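Local structure of yersinopine synthase (Yersinia pestis, 6C4M) at residues A[253-256]-A[257-261]; A[400-403]-A[404-408]; A[309-313]-A[314-318]. The protein catalyses the NADPH-dependent reductive condensation of pyruvate with an aminobutanoate-histidine intermediate, the last step in making the metallophore yersinopine. All blocks are in the same frame, centred on the assembly; numbering follows the deposited sequence.

Overall arrangement
Contacts 1 and 2 meet beside the nicotinamide cofactor, while contact 3 lies further out. Centres of contacts 1 and 2 are about 12 Å apart, and their helices join through H260, the probable proton donor/acceptor: its ND1 is 2.9 Å from D406 OD1, a probable hydrogen bond, and its CE1 packs on V402 CG2. The side chain of R401, in contact 2, comes within about 3 Å of the bound NADP, and that of T256, in contact 1, within about 6 Å. Contact 3, centred about 16 Å from contact 1, touches it through Y258 OH and L311 CD1. Contacts 2 and 3 do not touch; their nearest atoms are about 11 Å apart.

Contact 1 of 3, residues A[253-256]-A[257-261]; sequences FSIT and NYVHP
T256 and H260, one helical turn apart, lie side by side and point the same way. Starting from the backbone, H260 CB rests 3.3 Å from T256 O, the carbonyl that also accepts the N-H of H260. With CG turned anti to the carbonyl carbon (chi1 -82°), the imidazole stands alongside the threonine. ND1 passes T256 CB at 3.9 Å, CE1 comes 3.8 Å from T256 CG2, and NE2 is nearly as close to that methyl. T256 CG2 sits over one ring face, toward the rim, 4.0 Å from the H260 ring centroid and 20° off its normal, a CH-pi contact. D406 OD1 probably hydrogen-bonds ND1, which would hold the ring of this probable proton donor/acceptor at a nitrogen as well as over a face.

In the turn before it, I255 O accepts from both Y258 N and V259 N. N257 N reaches back 3.2 Å to S254 O, while I255 CG1 meets V259 CG2 at 3.9 Å. At P261 the proline nitrogen has no hydrogen to donate and the helix kinks; N257 O is taken up by Y307 OH instead, and P261 CD presses to 3.4 Å from T256 O.

Helix 401-419 flanks this turn, with K409 on T256, L413 on N257 and L410 on P261. I255 leans against helix 321-329 at F324, L325 and N329, and F253 stacks on Y214 of strand 203-217.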
ATOM      1  N   PHE A 253      -4.908  19.525  17.997  1.00 27.21           N
ATOM      2  CA  PHE A 253      -3.839  19.148  17.084  1.00 28.54           C
ATOM      3  C   PHE A 253      -2.868  18.116  17.669  1.00 31.15           C
ATOM      4  O   PHE A 253      -1.678  18.112  17.304  1.00 32.27           O
ATOM      5  CB  PHE A 253      -3.088  20.410  16.641  1.00 33.05           C
ATOM      6  CG  PHE A 253      -3.912  21.319  15.788  1.00 30.77           C
ATOM      7  CD1 PHE A 253      -4.160  20.987  14.478  1.00 30.92           C
ATOM      8  CD2 PHE A 253      -4.445  22.486  16.289  1.00 29.56           C
ATOM      9  CE1 PHE A 253      -4.922  21.812  13.665  1.00 32.55           C
ATOM     10  CE2 PHE A 253      -5.220  23.316  15.492  1.00 31.27           C
ATOM     11  CZ  PHE A 253      -5.455  22.981  14.176  1.00 37.37           C
ATOM     12  N   SER A 254      -3.333  17.215  18.547  1.00 36.25           N
ATOM     13  CA  SER A 254      -2.507  16.106  19.045  1.00 33.78           C
ATOM     14  C   SER A 254      -2.680  14.888  18.119  1.00 31.29           C
ATOM     15  O   SER A 254      -3.662  14.150  18.226  1.00 30.77           O
ATOM     16  CB  SER A 254      -2.885  15.737  20.479  1.00 30.60           C
ATOM     17  OG  SER A 254      -2.827  16.886  21.322  1.00 40.58           O
ATOM     18  N   ILE A 255      -1.686  14.617  17.271  1.00 31.47           N
ATOM     19  CA  ILE A 255      -1.832  13.578  16.254  1.00 34.25           C
ATOM     20  C   ILE A 255      -2.166  12.219  16.882  1.00 33.99           C
ATOM     21  O   ILE A 255      -2.991  11.469  16.343  1.00 30.62           O
ATOM     22  CB  ILE A 255      -0.557  13.498  15.397  1.00 34.54           C
ATOM     23  CG1 ILE A 255      -0.739  12.473  14.256  1.00 35.33           C
ATOM     24  CG2 ILE A 255       0.648  13.171  16.272  1.00 35.08           C
ATOM     25  CD1 ILE A 255       0.418  12.397  13.318  1.00 39.44           C
ATOM     26  N   THR A 256      -1.530  11.872  18.018  1.00 31.80           N
ATOM     27  CA  THR A 256      -1.650  10.513  18.535  1.00 32.16           C
ATOM     28  C   THR A 256      -3.056  10.208  19.004  1.00 31.53           C
ATOM     29  O   THR A 256      -3.449   9.044  19.000  1.00 30.37           O
ATOM     30  CB  THR A 256      -0.677  10.237  19.679  1.00 37.67           C
ATOM     31  OG1 THR A 256      -0.970  11.119  20.771  1.00 37.12           O
ATOM     32  CG2 THR A 256       0.769  10.414  19.205  1.00 39.16           C
ATOM     33  N   ASN A 257      -3.836  11.211  19.388  1.00 28.65           N
ATOM     34  CA  ASN A 257      -5.219  10.923  19.756  1.00 26.93           C
ATOM     35  C   ASN A 257      -6.028  10.424  18.575  1.00 28.54           C
ATOM     36  O   ASN A 257      -6.995   9.679  18.769  1.00 29.25           O
ATOM     37  CB  ASN A 257      -5.898  12.155  20.336  1.00 28.63           C
ATOM     38  CG  ASN A 257      -5.318  12.571  21.697  1.00 31.09           C
ATOM     39  OD1 ASN A 257      -4.136  12.895  21.799  1.00 34.18           O
ATOM     40  ND2 ASN A 257      -6.151  12.542  22.746  1.00 31.69           N
ATOM     41  N   TYR A 258      -5.674  10.847  17.357  1.00 28.11           N
ATOM     42  CA  TYR A 258      -6.382  10.440  16.145  1.00 23.78           C
ATOM     43  C   TYR A 258      -5.879   9.107  15.607  1.00 27.67           C
ATOM     44  O   TYR A 258      -6.681   8.284  15.160  1.00 30.62           O
ATOM     45  CB  TYR A 258      -6.225  11.512  15.054  1.00 28.37           C
ATOM     46  CG  TYR A 258      -6.885  12.819  15.401  1.00 26.58           C
ATOM     47  CD1 TYR A 258      -8.227  13.029  15.131  1.00 28.22           C
ATOM     48  CD2 TYR A 258      -6.170  13.835  16.025  1.00 31.74           C
ATOM     49  CE1 TYR A 258      -8.834  14.246  15.453  1.00 28.97           C
ATOM     50  CE2 TYR A 258      -6.767  15.047  16.356  1.00 29.12           C
ATOM     51  CZ  TYR A 258      -8.109  15.236  16.085  1.00 33.63           C
ATOM     52  OH  TYR A 258      -8.743  16.434  16.403  1.00 35.24           O
ATOM     53  N   VAL A 259      -4.567   8.887  15.630  1.00 28.95           N
ATOM     54  CA  VAL A 259      -3.939   7.822  14.856  1.00 31.59           C
ATOM     55  C   VAL A 259      -3.714   6.561  15.682  1.00 31.85           C
ATOM     56  O   VAL A 259      -3.880   5.446  15.180  1.00 29.39           O
ATOM     57  CB  VAL A 259      -2.610   8.337  14.271  1.00 34.22           C
ATOM     58  CG1 VAL A 259      -1.807   7.233  13.605  1.00 34.00           C
ATOM     59  CG2 VAL A 259      -2.897   9.431  13.298  1.00 32.89           C
ATOM     60  N   HIS A 260      -3.268   6.705  16.920  1.00 27.97           N
ATOM     61  CA  HIS A 260      -2.940   5.523  17.715  1.00 28.75           C
ATOM     62  C   HIS A 260      -4.124   4.615  17.982  1.00 28.12           C
ATOM     63  O   HIS A 260      -3.963   3.387  17.855  1.00 30.89           O
ATOM     64  CB  HIS A 260      -2.269   5.943  19.026  1.00 27.82           C
ATOM     65  CG  HIS A 260      -0.814   6.224  18.868  1.00 33.78           C
ATOM     66  ND1 HIS A 260       0.038   6.436  19.934  1.00 38.63           N
ATOM     67  CD2 HIS A 260      -0.068   6.386  17.749  1.00 38.26           C
ATOM     68  CE1 HIS A 260       1.253   6.691  19.475  1.00 38.90           C
ATOM     69  NE2 HIS A 260       1.213   6.674  18.154  1.00 37.29           N
ATOM     70  N   PRO A 261      -5.289   5.084  18.419  1.00 31.78           N
ATOM     71  CA  PRO A 261      -6.308   4.111  18.854  1.00 31.57           C
ATOM     72  C   PRO A 261      -6.751   3.195  17.723  1.00 29.85           C
ATOM     73  O   PRO A 261      -6.894   1.983  17.927  1.00 27.33           O
ATOM     74  CB  PRO A 261      -7.450   4.992  19.382  1.00 27.64           C
ATOM     75  CG  PRO A 261      -6.712   6.223  19.929  1.00 27.46           C
ATOM     76  CD  PRO A 261      -5.633   6.450  18.864  1.00 28.80           C
TER

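Contact 2 of 3, residues A[400-403]-A[404-408]; sequences PRVP and LEDVH
L404 N bonds O of P400, the N-cap residue, and E405 N bonds R401 O at 3.0 Å, closing the first turn of helix 401-419. The V402-P403 peptide is cis, and V402 leaves helical angles there (psi 115°). The winding continues past it: V407 N reaches P403 O at 2.7 Å, arriving almost straight along the carbonyl bond.

Of the side chains, R401 and E405 run alongside each other in the same direction, yet they meet through the arginine's aliphatic stem. E405 OE2 sits 3.3 Å from R401 CB and 3.7 Å from R401 CD. E405 OE2 also lies off the guanidinium edge, near its plane, but 4.3 Å from R401 NE, beyond a salt bridge, and the two charged planes are inclined by 59°. R401 CG sits between its backbone N and carbonyl carbon (chi1 62°), and the chain bends twice more. Outside the two segments, R401 NH2 forms a salt bridge with the phosphate oxygen O2A of NADP. The carboxylate of E405 may partly offset the positive charge of R401, whose direct ionic partner is the phosphate.

Across the turn, D406 OD2 lies 3.5 Å from P403 CA and also faces both methyls of V402, while its other oxygen, OD1, is the one held by H260. P403 CB packs on V407 CG2 at 4.1 Å.

P403 and V407 are covered by F434 of helix 425-445, with L431 also on V407. V402 and P403 both touch A264 of helix 255-264, and L273 of helix 267-274 closes over P400 and P403.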
ATOM      1  N   PRO A 400       2.567  -1.934  27.488  1.00 31.25           N
ATOM      2  CA  PRO A 400       3.498  -0.890  27.029  1.00 32.81           C
ATOM      3  C   PRO A 400       2.776   0.433  26.840  1.00 32.86           C
ATOM      4  O   PRO A 400       1.544   0.510  26.825  1.00 29.83           O
ATOM      5  CB  PRO A 400       4.032  -1.432  25.712  1.00 30.83           C
ATOM      6  CG  PRO A 400       2.965  -2.358  25.221  1.00 31.38           C
ATOM      7  CD  PRO A 400       2.242  -2.895  26.414  1.00 34.19           C
ATOM      8  N   ARG A 401       3.566   1.508  26.701  1.00 34.47           N
ATOM      9  CA  ARG A 401       2.964   2.834  26.704  1.00 36.97           C
ATOM     10  C   ARG A 401       2.019   3.017  25.526  1.00 32.63           C
ATOM     11  O   ARG A 401       1.043   3.771  25.615  1.00 31.26           O
ATOM     12  CB  ARG A 401       4.049   3.909  26.701  1.00 41.50           C
ATOM     13  CG  ARG A 401       4.937   3.874  25.465  1.00 52.90           C
ATOM     14  CD  ARG A 401       5.419   5.266  25.062  1.00 60.99           C
ATOM     15  NE  ARG A 401       6.782   5.512  25.517  1.00 70.04           N
ATOM     16  CZ  ARG A 401       7.872   5.278  24.789  1.00 74.39           C
ATOM     17  NH1 ARG A 401       7.772   4.787  23.553  1.00 65.01           N
ATOM     18  NH2 ARG A 401       9.071   5.544  25.304  1.00 72.31           N
ATOM     19  N   VAL A 402       2.288   2.357  24.409  1.00 29.93           N
ATOM     20  CA  VAL A 402       1.278   2.154  23.379  1.00 31.03           C
ATOM     21  C   VAL A 402       0.703   0.753  23.586  1.00 33.44           C
ATOM     22  O   VAL A 402       1.443  -0.236  23.436  1.00 34.11           O
ATOM     23  CB  VAL A 402       1.862   2.342  21.963  1.00 35.72           C
ATOM     24  CG1 VAL A 402       0.808   2.045  20.931  1.00 35.70           C
ATOM     25  CG2 VAL A 402       2.377   3.798  21.809  1.00 39.53           C
ATOM     26  N   PRO A 403      -0.589   0.611  23.926  1.00 29.61           N
ATOM     27  CA  PRO A 403      -1.721   1.555  23.964  1.00 32.99           C
ATOM     28  C   PRO A 403      -2.136   2.125  25.334  1.00 26.55           C
ATOM     29  O   PRO A 403      -3.176   2.790  25.410  1.00 28.71           O
ATOM     30  CB  PRO A 403      -2.859   0.691  23.452  1.00 26.40           C
ATOM     31  CG  PRO A 403      -2.582  -0.659  24.157  1.00 29.07           C
ATOM     32  CD  PRO A 403      -1.035  -0.766  24.181  1.00 32.14           C
ATOM     33  N   LEU A 404      -1.373   1.847  26.386  1.00 26.40           N
ATOM     34  CA  LEU A 404      -1.820   2.222  27.738  1.00 30.74           C
ATOM     35  C   LEU A 404      -2.147   3.710  27.826  1.00 29.25           C
ATOM     36  O   LEU A 404      -3.208   4.099  28.343  1.00 27.58           O
ATOM     37  CB  LEU A 404      -0.755   1.847  28.767  1.00 26.69           C
ATOM     38  CG  LEU A 404      -1.109   2.184  30.221  1.00 33.06           C
ATOM     39  CD1 LEU A 404      -2.334   1.436  30.659  1.00 31.32           C
ATOM     40  CD2 LEU A 404       0.059   1.850  31.109  1.00 36.90           C
ATOM     41  N   GLU A 405      -1.241   4.563  27.331  1.00 31.19           N
ATOM     42  CA  GLU A 405      -1.473   6.013  27.358  1.00 28.63           C
ATOM     43  C   GLU A 405      -2.690   6.389  26.514  1.00 30.76           C
ATOM     44  O   GLU A 405      -3.509   7.230  26.923  1.00 25.25           O
ATOM     45  CB  GLU A 405      -0.224   6.744  26.856  1.00 33.10           C
ATOM     46  CG  GLU A 405       0.999   6.724  27.824  1.00 36.61           C
ATOM     47  CD  GLU A 405       2.274   7.313  27.185  1.00 40.51           C
ATOM     48  OE1 GLU A 405       2.159   8.057  26.184  1.00 36.36           O
ATOM     49  OE2 GLU A 405       3.385   7.011  27.677  1.00 42.42           O
ATOM     50  N   ASP A 406      -2.854   5.719  25.360  1.00 29.99           N
ATOM     51  CA  ASP A 406      -3.920   6.045  24.413  1.00 27.03           C
ATOM     52  C   ASP A 406      -5.269   5.619  24.954  1.00 26.95           C
ATOM     53  O   ASP A 406      -6.276   6.311  24.766  1.00 30.88           O
ATOM     54  CB  ASP A 406      -3.633   5.370  23.057  1.00 29.80           C
ATOM     55  CG  ASP A 406      -2.212   5.648  22.565  1.00 36.81           C
ATOM     56  OD1 ASP A 406      -1.939   6.740  21.996  1.00 31.26           O
ATOM     57  OD2 ASP A 406      -1.342   4.791  22.810  1.00 38.54           O
ATOM     58  N   VAL A 407      -5.310   4.487  25.641  1.00 24.66           N
ATOM     59  CA  VAL A 407      -6.546   4.059  26.261  1.00 24.60           C
ATOM     60  C   VAL A 407      -6.972   5.055  27.332  1.00 26.39           C
ATOM     61  O   VAL A 407      -8.132   5.481  27.376  1.00 27.15           O
ATOM     62  CB  VAL A 407      -6.380   2.637  26.806  1.00 24.95           C
ATOM     63  CG1 VAL A 407      -7.544   2.246  27.644  1.00 31.75           C
ATOM     64  CG2 VAL A 407      -6.246   1.671  25.574  1.00 27.05           C
ATOM     65  N   HIS A 408      -6.038   5.464  28.195  1.00 26.19           N
ATOM     66  CA  HIS A 408      -6.369   6.458  29.215  1.00 27.04           C
ATOM     67  C   HIS A 408      -6.876   7.755  28.580  1.00 27.23           C
ATOM     68  O   HIS A 408      -7.930   8.280  28.956  1.00 28.15           O
ATOM     69  CB  HIS A 408      -5.140   6.739  30.075  1.00 27.49           C
ATOM     70  CG  HIS A 408      -4.739   5.609  30.961  1.00 29.15           C
ATOM     71  ND1 HIS A 408      -3.462   5.494  31.459  1.00 29.51           N
ATOM     72  CD2 HIS A 408      -5.431   4.550  31.447  1.00 29.94           C
ATOM     73  CE1 HIS A 408      -3.378   4.418  32.215  1.00 30.74           C
ATOM     74  NE2 HIS A 408      -4.557   3.813  32.211  1.00 30.47           N
TER

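Contact 3 of 3, residues A[309-313]-A[314-318]; sequences RLLNR and LGVEE
L314 folds back on L310 as helix 294-313 ends: the two side chains lie side by side and point the same way, L314 CD1 meeting L310 CG at 3.9 Å, and L314 N makes a regular bond to L310 O. L314 O accepts a hydrogen bond from W470 NE1. Next comes G315, whose positive phi of 87° takes the chain out of the helix; its N-H goes to N312 O at 3.0 Å, from well above the carbonyl plane. V316 N then reaches L311 O at 2.9 Å, again from above the plane. With CG1 anti to its own nitrogen (chi1 174°), V316 brings that methyl obliquely across L311, 4.2 Å from CD2. E317 O receives a weak hydrogen bond from R252, and E318 passes with CA 4.3 Å from L311 CD1.

L248 of helix 247-251 touches L311, L314 and V316, while L310 packs on L413 and A417 of helix 401-419. Glycine at positive phi, with the N-H groups of G315 and V316 turned back into the last turn, defines the Schellman motif, a C-terminal helix cap; here it hands helix 294-313 over to the loop before helix 321-329.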
ATOM      1  N   ARG A 309     -17.612  15.783  16.919  1.00 32.55           N
ATOM      2  CA  ARG A 309     -18.821  15.890  17.732  1.00 39.76           C
ATOM      3  C   ARG A 309     -18.506  16.426  19.117  1.00 37.70           C
ATOM      4  O   ARG A 309     -19.218  17.292  19.632  1.00 38.49           O
ATOM      5  CB  ARG A 309     -19.509  14.530  17.869  1.00 38.08           C
ATOM      6  CG  ARG A 309     -20.940  14.503  17.348  1.00 49.22           C
ATOM      7  CD  ARG A 309     -21.625  13.099  17.473  1.00 54.58           C
ATOM      8  NE  ARG A 309     -20.836  12.004  16.889  1.00 47.88           N
ATOM      9  CZ  ARG A 309     -20.694  11.784  15.586  1.00 56.01           C
ATOM     10  NH1 ARG A 309     -21.286  12.586  14.711  1.00 68.41           N
ATOM     11  NH2 ARG A 309     -19.950  10.765  15.151  1.00 51.88           N
ATOM     12  N   LEU A 310     -17.463  15.881  19.754  1.00 32.90           N
ATOM     13  CA  LEU A 310     -17.129  16.277  21.117  1.00 30.16           C
ATOM     14  C   LEU A 310     -16.610  17.702  21.163  1.00 31.87           C
ATOM     15  O   LEU A 310     -17.052  18.507  21.989  1.00 32.01           O
ATOM     16  CB  LEU A 310     -16.091  15.316  21.705  1.00 29.52           C
ATOM     17  CG  LEU A 310     -15.611  15.620  23.124  1.00 32.79           C
ATOM     18  CD1 LEU A 310     -16.780  15.670  24.081  1.00 30.64           C
ATOM     19  CD2 LEU A 310     -14.594  14.578  23.589  1.00 30.98           C
ATOM     20  N   LEU A 311     -15.638  18.016  20.306  1.00 30.46           N
ATOM     21  CA  LEU A 311     -15.102  19.369  20.235  1.00 33.30           C
ATOM     22  C   LEU A 311     -16.199  20.388  19.956  1.00 33.91           C
ATOM     23  O   LEU A 311     -16.310  21.408  20.653  1.00 34.55           O
ATOM     24  CB  LEU A 311     -14.026  19.429  19.166  1.00 34.48           C
ATOM     25  CG  LEU A 311     -12.730  18.694  19.493  1.00 27.33           C
ATOM     26  CD1 LEU A 311     -11.836  18.617  18.271  1.00 30.45           C
ATOM     27  CD2 LEU A 311     -12.014  19.411  20.608  1.00 30.43           C
ATOM     28  N   ASN A 312     -17.020  20.134  18.935  1.00 32.34           N
ATOM     29  CA  ASN A 312     -18.107  21.056  18.626  1.00 37.17           C
ATOM     30  C   ASN A 312     -18.984  21.304  19.845  1.00 37.16           C
ATOM     31  O   ASN A 312     -19.389  22.442  20.105  1.00 33.36           O
ATOM     32  CB  ASN A 312     -18.945  20.513  17.478  1.00 35.95           C
ATOM     33  CG  ASN A 312     -18.229  20.601  16.132  1.00 37.04           C
ATOM     34  OD1 ASN A 312     -17.082  21.032  16.047  1.00 37.23           O
ATOM     35  ND2 ASN A 312     -18.892  20.164  15.096  1.00 34.00           N
ATOM     36  N   ARG A 313     -19.293  20.245  20.595  1.00 37.37           N
ATOM     37  CA  ARG A 313     -20.068  20.396  21.823  1.00 37.81           C
ATOM     38  C   ARG A 313     -19.344  21.282  22.813  1.00 35.19           C
ATOM     39  O   ARG A 313     -19.971  22.055  23.545  1.00 39.94           O
ATOM     40  CB  ARG A 313     -20.328  19.014  22.431  1.00 41.43           C
ATOM     41  CG  ARG A 313     -21.116  19.031  23.717  1.00 41.06           C
ATOM     42  CD  ARG A 313     -22.571  19.348  23.472  1.00 44.18           C
ATOM     43  NE  ARG A 313     -23.330  19.063  24.679  1.00 48.46           N
ATOM     44  CZ  ARG A 313     -23.562  19.939  25.652  1.00 48.72           C
ATOM     45  NH1 ARG A 313     -23.130  21.191  25.555  1.00 47.02           N
ATOM     46  NH2 ARG A 313     -24.253  19.558  26.720  1.00 55.67           N
ATOM     47  N   LEU A 314     -18.026  21.160  22.875  1.00 33.80           N
ATOM     48  CA  LEU A 314     -17.223  21.990  23.755  1.00 34.15           C
ATOM     49  C   LEU A 314     -16.990  23.389  23.208  1.00 37.62           C
ATOM     50  O   LEU A 314     -16.316  24.175  23.876  1.00 36.77           O
ATOM     51  CB  LEU A 314     -15.880  21.309  24.020  1.00 31.58           C
ATOM     52  CG  LEU A 314     -16.075  20.002  24.801  1.00 29.17           C
ATOM     53  CD1 LEU A 314     -14.862  19.134  24.673  1.00 28.37           C
ATOM     54  CD2 LEU A 314     -16.393  20.291  26.271  1.00 37.40           C
ATOM     55  N   GLY A 315     -17.523  23.713  22.028  1.00 36.77           N
ATOM     56  CA  GLY A 315     -17.376  25.040  21.449  1.00 33.17           C
ATOM     57  C   GLY A 315     -16.137  25.235  20.620  1.00 38.71           C
ATOM     58  O   GLY A 315     -15.688  26.376  20.442  1.00 35.07           O
ATOM     59  N   VAL A 316     -15.572  24.160  20.093  1.00 31.11           N
ATOM     60  CA  VAL A 316     -14.300  24.200  19.401  1.00 33.21           C
ATOM     61  C   VAL A 316     -14.488  23.564  18.033  1.00 35.99           C
ATOM     62  O   VAL A 316     -15.190  22.550  17.882  1.00 31.05           O
ATOM     63  CB  VAL A 316     -13.198  23.504  20.233  1.00 29.53           C
ATOM     64  CG1 VAL A 316     -11.911  23.421  19.464  1.00 30.36           C
ATOM     65  CG2 VAL A 316     -12.959  24.280  21.531  1.00 35.93           C
ATOM     66  N   GLU A 317     -13.922  24.215  17.026  1.00 30.45           N
ATOM     67  CA  GLU A 317     -13.991  23.723  15.664  1.00 37.94           C
ATOM     68  C   GLU A 317     -13.111  22.493  15.506  1.00 31.91           C
ATOM     69  O   GLU A 317     -12.011  22.427  16.070  1.00 30.35           O
ATOM     70  CB  GLU A 317     -13.541  24.824  14.689  1.00 42.01           C
ATOM     71  CG  GLU A 317     -14.572  25.909  14.452  1.00 53.84           C
ATOM     72  CD  GLU A 317     -15.586  25.525  13.365  1.00 67.23           C
ATOM     73  OE1 GLU A 317     -15.619  24.336  12.967  1.00 63.83           O
ATOM     74  OE2 GLU A 317     -16.344  26.412  12.899  1.00 74.24           O
ATOM     75  N   GLU A 318     -13.590  21.529  14.717  1.00 32.45           N
ATOM     76  CA  GLU A 318     -12.794  20.352  14.400  1.00 33.95           C
ATOM     77  C   GLU A 318     -11.667  20.722  13.454  1.00 29.02           C
ATOM     78  O   GLU A 318     -11.738  21.704  12.727  1.00 28.17           O
ATOM     79  CB  GLU A 318     -13.655  19.245  13.786  1.00 32.80           C
ATOM     80  CG  GLU A 318     -14.178  19.495  12.363  1.00 37.71           C
ATOM     81  CD  GLU A 318     -15.357  20.456  12.316  1.00 43.18           C
ATOM     82  OE1 GLU A 318     -15.611  21.176  13.313  1.00 41.56           O
ATOM     83  OE2 GLU A 318     -16.034  20.501  11.278  1.00 46.56           O
TER